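Local coordinates for protein argonaute (Marinitoga piezophila, PDB 5I4A) that uses short guide RNAs bearing a 5'-hydroxyl to bind complementary target DNA or RNA and cut it, at residues P511-F522 and T538-K547; D565-P573 and K580-E588. One frame throughout, in Å; residues are numbered along the deposited sequence.

Contact 1 (P511-F522 and T538-K547). With nucleotides of chain B.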
loop_
_atom_site.group_PDB
_atom_site.type_symbol
_atom_site.label_atom_id
_atom_site.label_comp_id
_atom_site.label_asym_id
_atom_site.label_seq_id
_atom_site.Cartn_x
_atom_site.Cartn_y
_atom_site.Cartn_z
ATOM N N PRO A 511 -7.155 -24.151 -15.095
ATOM C CA PRO A 511 -5.768 -23.850 -14.735
ATOM C C PRO A 511 -5.179 -25.004 -13.949
ATOM O O PRO A 511 -5.820 -25.558 -13.053
ATOM C CB PRO A 511 -5.886 -22.586 -13.879
ATOM C CG PRO A 511 -7.273 -22.637 -13.327
ATOM C CD PRO A 511 -8.114 -23.284 -14.390
ATOM N N GLU A 512 -3.954 -25.385 -14.305
ATOM C CA GLU A 512 -3.307 -26.455 -13.559
ATOM C C GLU A 512 -2.937 -25.998 -12.156
ATOM O O GLU A 512 -2.995 -26.789 -11.209
ATOM C CB GLU A 512 -2.074 -26.955 -14.306
ATOM C CG GLU A 512 -1.729 -28.388 -13.966
ATOM C CD GLU A 512 -2.938 -29.304 -14.077
ATOM O OE1 GLU A 512 -3.323 -29.649 -15.214
ATOM O OE2 GLU A 512 -3.518 -29.661 -13.029
ATOM N N ASN A 513 -2.587 -24.726 -11.996
ATOM C CA ASN A 513 -2.246 -24.162 -10.700
ATOM C C ASN A 513 -2.959 -22.830 -10.523
ATOM O O ASN A 513 -3.213 -22.111 -11.493
ATOM C CB ASN A 513 -0.733 -23.980 -10.556
ATOM C CG ASN A 513 0.040 -25.215 -10.981
ATOM O OD1 ASN A 513 0.136 -26.186 -10.233
ATOM N ND2 ASN A 513 0.598 -25.179 -12.187
ATOM N N VAL A 514 -3.281 -22.505 -9.273
ATOM C CA VAL A 514 -4.001 -21.283 -8.935
ATOM C C VAL A 514 -3.253 -20.578 -7.812
ATOM O O VAL A 514 -3.107 -21.129 -6.714
ATOM C CB VAL A 514 -5.458 -21.563 -8.525
ATOM C CG1 VAL A 514 -6.159 -20.269 -8.151
ATOM C CG2 VAL A 514 -6.205 -22.254 -9.655
ATOM N N PHE A 515 -2.783 -19.365 -8.085
ATOM C CA PHE A 515 -2.070 -18.551 -7.110
ATOM C C PHE A 515 -3.055 -17.575 -6.480
ATOM O O PHE A 515 -3.633 -16.736 -7.179
ATOM C CB PHE A 515 -0.917 -17.791 -7.767
ATOM C CG PHE A 515 0.200 -18.672 -8.258
ATOM C CD1 PHE A 515 0.002 -19.548 -9.313
ATOM C CD2 PHE A 515 1.457 -18.605 -7.682
ATOM C CE1 PHE A 515 1.028 -20.354 -9.768
ATOM C CE2 PHE A 515 2.488 -19.407 -8.137
ATOM C CZ PHE A 515 2.271 -20.283 -9.181
ATOM N N ILE A 516 -3.246 -17.685 -5.170
ATOM C CA ILE A 516 -4.129 -16.795 -4.426
ATOM C C ILE A 516 -3.237 -15.894 -3.583
ATOM O O ILE A 516 -2.675 -16.322 -2.568
ATOM C CB ILE A 516 -5.138 -17.559 -3.559
ATOM C CG1 ILE A 516 -6.065 -18.408 -4.431
ATOM C CG2 ILE A 516 -5.955 -16.594 -2.715
ATOM C CD1 ILE A 516 -5.568 -19.823 -4.655
ATOM N N LEU A 517 -3.100 -14.643 -4.010
ATOM C CA LEU A 517 -2.289 -13.659 -3.310
ATOM C C LEU A 517 -3.212 -12.753 -2.504
ATOM O O LEU A 517 -4.154 -12.172 -3.052
ATOM C CB LEU A 517 -1.455 -12.843 -4.297
ATOM C CG LEU A 517 -0.959 -13.592 -5.540
ATOM C CD1 LEU A 517 -0.207 -12.648 -6.463
ATOM C CD2 LEU A 517 -0.090 -14.788 -5.173
ATOM N N ARG A 518 -2.946 -12.646 -1.207
ATOM C CA ARG A 518 -3.809 -11.933 -0.279
ATOM C C ARG A 518 -3.113 -10.674 0.221
ATOM O O ARG A 518 -1.943 -10.717 0.613
ATOM C CB ARG A 518 -4.185 -12.836 0.900
ATOM C CG ARG A 518 -4.943 -12.151 2.023
ATOM C CD ARG A 518 -6.322 -11.688 1.585
ATOM N NE ARG A 518 -7.101 -11.206 2.724
ATOM C CZ ARG A 518 -8.005 -11.933 3.372
ATOM N NH1 ARG A 518 -8.259 -13.177 2.989
ATOM N NH2 ARG A 518 -8.656 -11.412 4.402
ATOM N N ASP A 519 -3.837 -9.557 0.202
ATOM C CA ASP A 519 -3.357 -8.306 0.786
ATOM C C ASP A 519 -3.424 -8.438 2.300
ATOM O O ASP A 519 -4.480 -8.258 2.911
ATOM C CB ASP A 519 -4.191 -7.132 0.287
ATOM C CG ASP A 519 -3.766 -5.805 0.895
ATOM O OD1 ASP A 519 -2.657 -5.728 1.469
ATOM O OD2 ASP A 519 -4.541 -4.832 0.790
ATOM N N GLY A 520 -2.292 -8.757 2.910
ATOM C CA GLY A 520 -2.246 -9.049 4.324
ATOM C C GLY A 520 -2.335 -10.536 4.595
ATOM O O GLY A 520 -2.014 -11.379 3.753
ATOM N N ARG A 521 -2.795 -10.858 5.799
ATOM C CA ARG A 521 -2.863 -12.235 6.257
ATOM C C ARG A 521 -4.295 -12.755 6.191
ATOM O O ARG A 521 -5.256 -12.003 6.399
ATOM C CB ARG A 521 -2.320 -12.360 7.681
ATOM C CG ARG A 521 -2.902 -11.377 8.684
ATOM C CD ARG A 521 -2.052 -11.339 9.949
ATOM N NE ARG A 521 -2.762 -10.764 11.090
ATOM C CZ ARG A 521 -2.669 -9.494 11.474
ATOM N NH1 ARG A 521 -1.893 -8.649 10.807
ATOM N NH2 ARG A 521 -3.354 -9.067 12.526
ATOM N N PHE A 522 -4.428 -14.045 5.881
ATOM C CA PHE A 522 -5.723 -14.715 5.900
ATOM C C PHE A 522 -6.228 -14.775 7.337
ATOM O O PHE A 522 -5.665 -15.492 8.171
ATOM C CB PHE A 522 -5.611 -16.123 5.324
ATOM C CG PHE A 522 -5.378 -16.169 3.834
ATOM C CD1 PHE A 522 -4.096 -16.085 3.314
ATOM C CD2 PHE A 522 -6.436 -16.334 2.955
ATOM C CE1 PHE A 522 -3.874 -16.147 1.950
ATOM C CE2 PHE A 522 -6.225 -16.394 1.586
ATOM C CZ PHE A 522 -4.940 -16.300 1.083
ATOM N N THR A 538 -8.132 -28.762 -8.210
ATOM C CA THR A 538 -7.099 -27.891 -8.753
ATOM C C THR A 538 -6.011 -27.658 -7.713
ATOM O O THR A 538 -6.294 -27.498 -6.520
ATOM C CB THR A 538 -7.691 -26.552 -9.247
ATOM O OG1 THR A 538 -6.715 -25.853 -10.032
ATOM C CG2 THR A 538 -8.122 -25.669 -8.099
ATOM N N LYS A 539 -4.763 -27.674 -8.172
ATOM C CA LYS A 539 -3.624 -27.410 -7.307
ATOM C C LYS A 539 -3.446 -25.903 -7.151
ATOM O O LYS A 539 -3.705 -25.135 -8.081
ATOM C CB LYS A 539 -2.377 -28.082 -7.883
ATOM C CG LYS A 539 -2.533 -29.612 -7.919
ATOM C CD LYS A 539 -1.594 -30.314 -8.896
ATOM C CE LYS A 539 -1.754 -29.890 -10.333
ATOM N NZ LYS A 539 -0.619 -30.438 -11.132
ATOM N N TYR A 540 -3.051 -25.476 -5.953
ATOM C CA TYR A 540 -3.079 -24.060 -5.617
ATOM C C TYR A 540 -1.970 -23.739 -4.625
ATOM O O TYR A 540 -1.244 -24.621 -4.155
ATOM C CB TYR A 540 -4.440 -23.663 -5.037
ATOM C CG TYR A 540 -4.769 -24.424 -3.778
ATOM C CD1 TYR A 540 -5.427 -25.642 -3.840
ATOM C CD2 TYR A 540 -4.401 -23.936 -2.528
ATOM C CE1 TYR A 540 -5.719 -26.350 -2.703
ATOM C CE2 TYR A 540 -4.691 -24.644 -1.378
ATOM C CZ TYR A 540 -5.352 -25.851 -1.478
ATOM O OH TYR A 540 -5.654 -26.579 -0.360
ATOM N N THR A 541 -1.854 -22.453 -4.303
ATOM C CA THR A 541 -0.974 -21.973 -3.250
ATOM C C THR A 541 -1.613 -20.746 -2.616
ATOM O O THR A 541 -2.217 -19.923 -3.311
ATOM C CB THR A 541 0.425 -21.634 -3.783
ATOM O OG1 THR A 541 1.202 -21.033 -2.739
ATOM C CG2 THR A 541 0.340 -20.675 -4.969
ATOM N N LEU A 542 -1.493 -20.639 -1.297
ATOM C CA LEU A 542 -2.044 -19.522 -0.540
ATOM C C LEU A 542 -0.896 -18.636 -0.082
ATOM O O LEU A 542 0.015 -19.103 0.610
ATOM C CB LEU A 542 -2.863 -20.015 0.651
ATOM C CG LEU A 542 -4.076 -20.842 0.230
ATOM C CD1 LEU A 542 -5.007 -21.096 1.407
ATOM C CD2 LEU A 542 -4.796 -20.131 -0.902
ATOM N N VAL A 543 -0.944 -17.364 -0.468
ATOM C CA VAL A 543 0.170 -16.443 -0.295
ATOM C C VAL A 543 -0.318 -15.209 0.448
ATOM O O VAL A 543 -1.327 -14.604 0.066
ATOM C CB VAL A 543 0.790 -16.048 -1.647
ATOM C CG1 VAL A 543 1.954 -15.108 -1.431
ATOM C CG2 VAL A 543 1.225 -17.285 -2.421
ATOM N N GLU A 544 0.399 -14.834 1.505
ATOM C CA GLU A 544 0.136 -13.604 2.239
ATOM C C GLU A 544 1.188 -12.575 1.849
ATOM O O GLU A 544 2.392 -12.839 1.953
ATOM C CB GLU A 544 0.155 -13.845 3.747
ATOM C CG GLU A 544 -0.962 -14.739 4.242
ATOM C CD GLU A 544 -0.911 -14.955 5.740
ATOM O OE1 GLU A 544 0.156 -14.706 6.342
ATOM O OE2 GLU A 544 -1.941 -15.364 6.317
ATOM N N VAL A 545 0.732 -11.410 1.396
ATOM C CA VAL A 545 1.601 -10.333 0.943
ATOM C C VAL A 545 1.433 -9.150 1.885
ATOM O O VAL A 545 0.309 -8.690 2.121
ATOM C CB VAL A 545 1.287 -9.931 -0.509
ATOM C CG1 VAL A 545 2.202 -8.812 -0.959
ATOM C CG2 VAL A 545 1.416 -11.133 -1.433
ATOM N N ASN A 546 2.546 -8.657 2.418
ATOM C CA ASN A 546 2.552 -7.513 3.327
ATOM C C ASN A 546 3.368 -6.403 2.675
ATOM O O ASN A 546 4.602 -6.416 2.723
ATOM C CB ASN A 546 3.115 -7.899 4.694
ATOM C CG ASN A 546 3.063 -6.753 5.695
ATOM O OD1 ASN A 546 2.509 -5.690 5.416
ATOM N ND2 ASN A 546 3.636 -6.971 6.873
ATOM N N LYS A 547 2.675 -5.437 2.070
ATOM C CA LYS A 547 3.346 -4.293 1.467
ATOM C C LYS A 547 3.944 -3.354 2.504
ATOM O O LYS A 547 4.687 -2.440 2.132
ATOM C CB LYS A 547 2.366 -3.522 0.583
ATOM C CG LYS A 547 1.349 -2.709 1.364
ATOM C CD LYS A 547 -0.062 -2.977 0.873
ATOM C CE LYS A 547 -1.045 -1.960 1.428
ATOM N NZ LYS A 547 -2.402 -2.160 0.855
ATOM P P C B 12 -4.462 -9.714 15.485
ATOM O OP1 C B 12 -3.607 -10.479 14.549
ATOM O OP2 C B 12 -5.909 -9.615 15.204
ATOM O "O5'" C B 12 -4.324 -10.313 16.963
HETATM O O HOH W 1 -7.494 -27.624 -12.197
#

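Contact 2 (D565-P573 and K580-E588)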
loop_
_atom_site.group_PDB
_atom_site.type_symbol
_atom_site.label_atom_id
_atom_site.label_comp_id
_atom_site.label_asym_id
_atom_site.label_seq_id
_atom_site.Cartn_x
_atom_site.Cartn_y
_atom_site.Cartn_z
ATOM N N ASP A 565 12.839 -17.456 6.083
ATOM C CA ASP A 565 12.836 -18.874 6.414
ATOM C C ASP A 565 12.269 -19.635 5.223
ATOM O O ASP A 565 12.149 -19.096 4.117
ATOM C CB ASP A 565 12.057 -19.145 7.709
ATOM C CG ASP A 565 10.603 -18.702 7.638
ATOM O OD1 ASP A 565 9.912 -19.013 6.645
ATOM O OD2 ASP A 565 10.145 -18.042 8.594
ATOM N N GLU A 566 11.885 -20.888 5.463
ATOM C CA GLU A 566 11.516 -21.774 4.367
ATOM C C GLU A 566 10.277 -21.286 3.626
ATOM O O GLU A 566 10.139 -21.530 2.421
ATOM C CB GLU A 566 11.301 -23.191 4.900
ATOM C CG GLU A 566 11.396 -24.284 3.846
ATOM C CD GLU A 566 12.779 -24.393 3.217
ATOM O OE1 GLU A 566 13.740 -23.792 3.745
ATOM O OE2 GLU A 566 12.903 -25.089 2.187
ATOM N N ASN A 567 9.376 -20.588 4.314
ATOM C CA ASN A 567 8.103 -20.184 3.730
ATOM C C ASN A 567 7.909 -18.673 3.688
ATOM O O ASN A 567 6.818 -18.215 3.330
ATOM C CB ASN A 567 6.945 -20.831 4.495
ATOM C CG ASN A 567 6.730 -22.280 4.110
ATOM O OD1 ASN A 567 7.553 -23.146 4.412
ATOM N ND2 ASN A 567 5.614 -22.555 3.445
ATOM N N THR A 568 8.922 -17.883 4.037
ATOM C CA THR A 568 8.766 -16.438 4.149
ATOM C C THR A 568 9.910 -15.743 3.429
ATOM O O THR A 568 11.080 -15.971 3.752
ATOM C CB THR A 568 8.713 -16.005 5.616
ATOM O OG1 THR A 568 7.962 -16.970 6.363
ATOM C CG2 THR A 568 8.028 -14.655 5.745
ATOM N N TYR A 569 9.569 -14.891 2.463
ATOM C CA TYR A 569 10.541 -14.114 1.709
ATOM C C TYR A 569 10.159 -12.640 1.745
ATOM O O TYR A 569 9.025 -12.274 2.063
ATOM C CB TYR A 569 10.634 -14.569 0.244
ATOM C CG TYR A 569 11.243 -15.937 0.028
ATOM C CD1 TYR A 569 10.563 -17.087 0.398
ATOM C CD2 TYR A 569 12.489 -16.077 -0.574
ATOM C CE1 TYR A 569 11.110 -18.338 0.194
ATOM C CE2 TYR A 569 13.044 -17.328 -0.786
ATOM C CZ TYR A 569 12.349 -18.453 -0.401
ATOM O OH TYR A 569 12.895 -19.698 -0.609
ATOM N N ILE A 570 11.129 -11.795 1.405
ATOM C CA ILE A 570 10.917 -10.362 1.241
ATOM C C ILE A 570 11.587 -9.939 -0.052
ATOM O O ILE A 570 12.765 -10.240 -0.269
ATOM C CB ILE A 570 11.492 -9.542 2.411
ATOM C CG1 ILE A 570 10.975 -10.055 3.747
ATOM C CG2 ILE A 570 11.146 -8.068 2.253
ATOM C CD1 ILE A 570 11.538 -9.293 4.914
ATOM N N TYR A 571 10.850 -9.239 -0.906
ATOM C CA TYR A 571 11.457 -8.596 -2.058
ATOM C C TYR A 571 11.341 -7.085 -1.916
ATOM O O TYR A 571 10.399 -6.566 -1.309
ATOM C CB TYR A 571 10.839 -9.077 -3.381
ATOM C CG TYR A 571 9.452 -8.566 -3.711
ATOM C CD1 TYR A 571 9.267 -7.314 -4.289
ATOM C CD2 TYR A 571 8.331 -9.356 -3.494
ATOM C CE1 TYR A 571 8.003 -6.851 -4.609
ATOM C CE2 TYR A 571 7.063 -8.902 -3.814
ATOM C CZ TYR A 571 6.905 -7.649 -4.370
ATOM O OH TYR A 571 5.647 -7.191 -4.690
ATOM N N TYR A 572 12.334 -6.390 -2.459
ATOM C CA TYR A 572 12.376 -4.930 -2.451
ATOM C C TYR A 572 12.325 -4.465 -3.897
ATOM O O TYR A 572 13.350 -4.509 -4.601
ATOM C CB TYR A 572 13.637 -4.422 -1.751
ATOM C CG TYR A 572 13.697 -4.788 -0.280
ATOM C CD1 TYR A 572 14.071 -6.063 0.125
ATOM C CD2 TYR A 572 13.379 -3.857 0.702
ATOM C CE1 TYR A 572 14.123 -6.403 1.463
ATOM C CE2 TYR A 572 13.426 -4.186 2.043
ATOM C CZ TYR A 572 13.800 -5.462 2.419
ATOM O OH TYR A 572 13.853 -5.800 3.753
ATOM N N PRO A 573 11.168 -4.037 -4.391
ATOM C CA PRO A 573 11.050 -3.698 -5.812
ATOM C C PRO A 573 11.822 -2.433 -6.152
ATOM O O PRO A 573 12.101 -1.590 -5.297
ATOM C CB PRO A 573 9.543 -3.497 -6.005
ATOM C CG PRO A 573 9.056 -3.075 -4.652
ATOM C CD PRO A 573 9.909 -3.813 -3.658
ATOM N N LYS A 580 11.625 0.221 0.252
ATOM C CA LYS A 580 10.524 -0.389 0.982
ATOM C C LYS A 580 10.387 -1.845 0.564
ATOM O O LYS A 580 10.575 -2.184 -0.608
ATOM C CB LYS A 580 9.198 0.347 0.738
ATOM C CG LYS A 580 9.179 1.786 1.224
ATOM C CD LYS A 580 7.777 2.210 1.641
ATOM C CE LYS A 580 6.749 1.885 0.568
ATOM N NZ LYS A 580 5.379 2.326 0.953
ATOM N N GLY A 581 10.053 -2.700 1.526
ATOM C CA GLY A 581 9.971 -4.121 1.291
ATOM C C GLY A 581 8.549 -4.626 1.153
ATOM O O GLY A 581 7.592 -3.992 1.593
ATOM N N VAL A 582 8.428 -5.797 0.534
ATOM C CA VAL A 582 7.159 -6.497 0.389
ATOM C C VAL A 582 7.362 -7.926 0.866
ATOM O O VAL A 582 8.151 -8.674 0.275
ATOM C CB VAL A 582 6.643 -6.479 -1.061
ATOM C CG1 VAL A 582 5.391 -7.323 -1.178
ATOM C CG2 VAL A 582 6.371 -5.053 -1.513
ATOM N N GLU A 583 6.663 -8.300 1.932
ATOM C CA GLU A 583 6.782 -9.632 2.507
ATOM C C GLU A 583 5.863 -10.607 1.787
ATOM O O GLU A 583 4.717 -10.281 1.469
ATOM C CB GLU A 583 6.447 -9.609 3.998
ATOM C CG GLU A 583 7.592 -10.022 4.891
ATOM C CD GLU A 583 7.197 -10.086 6.349
ATOM O OE1 GLU A 583 6.643 -11.125 6.769
ATOM O OE2 GLU A 583 7.433 -9.093 7.073
ATOM N N VAL A 584 6.375 -11.807 1.533
ATOM C CA VAL A 584 5.641 -12.859 0.841
ATOM C C VAL A 584 5.742 -14.123 1.685
ATOM O O VAL A 584 6.850 -14.608 1.944
ATOM C CB VAL A 584 6.189 -13.108 -0.575
ATOM C CG1 VAL A 584 5.284 -14.044 -1.342
ATOM C CG2 VAL A 584 6.364 -11.795 -1.326
ATOM N N LYS A 585 4.598 -14.653 2.112
ATOM C CA LYS A 585 4.556 -15.831 2.973
ATOM C C LYS A 585 3.680 -16.895 2.332
ATOM O O LYS A 585 2.481 -16.679 2.139
ATOM C CB LYS A 585 4.023 -15.481 4.365
ATOM C CG LYS A 585 3.881 -16.687 5.282
ATOM C CD LYS A 585 3.177 -16.339 6.581
ATOM C CE LYS A 585 3.177 -17.527 7.518
ATOM N NZ LYS A 585 2.753 -18.776 6.816
ATOM N N ILE A 586 4.271 -18.048 2.025
ATOM C CA ILE A 586 3.528 -19.178 1.466
ATOM C C ILE A 586 2.788 -19.853 2.617
ATOM O O ILE A 586 3.363 -20.660 3.348
ATOM C CB ILE A 586 4.445 -20.160 0.733
ATOM C CG1 ILE A 586 5.384 -19.417 -0.220
ATOM C CG2 ILE A 586 3.616 -21.182 -0.035
ATOM C CD1 ILE A 586 4.679 -18.759 -1.386
ATOM N N LEU A 587 1.509 -19.522 2.787
ATOM C CA LEU A 587 0.709 -20.163 3.826
ATOM C C LEU A 587 0.507 -21.641 3.528
ATOM O O LEU A 587 0.706 -22.497 4.399
ATOM C CB LEU A 587 -0.640 -19.458 3.963
ATOM C CG LEU A 587 -0.825 -18.510 5.146
ATOM C CD1 LEU A 587 -2.296 -18.184 5.324
ATOM C CD2 LEU A 587 -0.260 -19.118 6.417
ATOM N N GLU A 588 0.109 -21.957 2.301
ATOM C CA GLU A 588 -0.143 -23.327 1.889
ATOM C C GLU A 588 0.394 -23.497 0.476
ATOM O O GLU A 588 0.536 -22.527 -0.276
ATOM C CB GLU A 588 -1.636 -23.670 1.937
ATOM C CG GLU A 588 -1.948 -25.065 2.451
ATOM C CD GLU A 588 -1.773 -25.181 3.952
ATOM O OE1 GLU A 588 -2.507 -24.495 4.694
ATOM O OE2 GLU A 588 -0.895 -25.951 4.389
HETATM O O HOH W 2 11.444 -0.745 -2.749
#

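Contact 1 (P511-F522 and T538-K547)
Val514 pairs with Tyr540 and Leu517 with Val543 where strands 513-519 and 539-546 run parallel, zipped by a ladder that begins with a weak, bent bond from Val514 N to Lys539 O and includes one of 2.8 Å from Arg518 N to Val543 O. On one face the CG2 methyl of Thr541 sits over the Phe515 ring, 4.0 Å from its centroid, while Leu517 CD2 packs against Val543 CB. On the other, Ile516 and Leu542 lie side by side, with CB of the first 3.7 Å from CD2 of the second.

Past the strand end the chain folds back. Gly520 N reaches Val545 O at 2.7 Å, and Phe522 N bonds to Glu544 OE2 at 2.8 Å, arriving from above the carboxylate plane. A chi1 of -66° puts Glu544 CG at the edge of the Phe522 ring, and the extended chain beyond it carries OE2 to Phe522 N, ring and carboxylate being nearly coplanar. Arg518 CG covers one face of the same ring, and its guanidinium goes on to a salt bridge with Glu524. Arg521 turns to the guide, where NH2 meets a phosphate oxygen of C12 of chain B.

Asp519, an inferred catalytic residue and probable manganese ligand, has OD2 3.4 Å from Lys547 NZ, a salt bridge whose hydrogen bond is weak, and its carboxylate lies near Asp449 and Asn627. Around this pair of PIWI-domain strands, strand 443-452 flanks 513-519 and strand 582-589 flanks 539-546, while helices 595-605 and 621-631 cover the face of Phe515, Leu517, Val543 and Val545.

Contact 2 (D565-P573 and K580-E588)
Tyr569 and Val584 form a hydrogen-bonded antiparallel pair: Tyr569 N meets Val584 O at 2.8 Å in an almost straight bond (177°), and Val584 N returns one to Tyr569 O. Tyr571 and Val582 repeat the exchange. At the far end Ile586 N bonds to Asn567 O, and the Asn567 side chain adds a rung of its own, ND2 donating to a lone pair of Ile586 O, with 2.9 Å between ND2 and that oxygen. Asp565 sets up that approach: its OD1 takes Asn567 N, closing an Asx turn, and also the hydroxyl of Thr568. At the other end one water donates to both Pro573 O and Lys580 O.

Packing is led by Tyr571. With chi1 at 74°, its CG stands between the backbone N and carbonyl carbon, and the ring lies over Val582, whose CB is 3.7 Å from the centroid in a CH-pi contact. Val584 CG2 touches the same ring near its plane, 3.8 Å from CD2, and the phenol OH bonds to Lys618 O. On the opposite face of the hairpin, Ile570 CG1 rests 3.6 Å from Glu583 CG. Near the loop end, Tyr572 CD2 is 3.5 Å from Gly581 CA.

The arrangement is a beta hairpin in the central mixed sheet of the RNase H-like PIWI domain; beyond Ile586, Leu587 and Glu588 make a classic beta bulge opposite Leu542.

Overall arrangement
From the N terminus, strand 513-519 comes first; contact 1 closes when the chain, after helix 526-532, returns as strand 539-546 beside it in a right-handed parallel crossover. Only then does contact 2 open, folding 580-588 back on 565-573 around a short loop. The two follow in series, neither nested nor crossed, yet they are joined edge to edge within the sheet: strands 539-546 and 582-589 are antiparallel neighbours, with Glu544 N 2.9 Å from Lys585 O and Asn546 N as far from Glu583 O. Leu587 also packs on Phe522. Together they carry one PIWI sheet from the strand carrying Asp519, an inferred active-site residue, out to the hairpin.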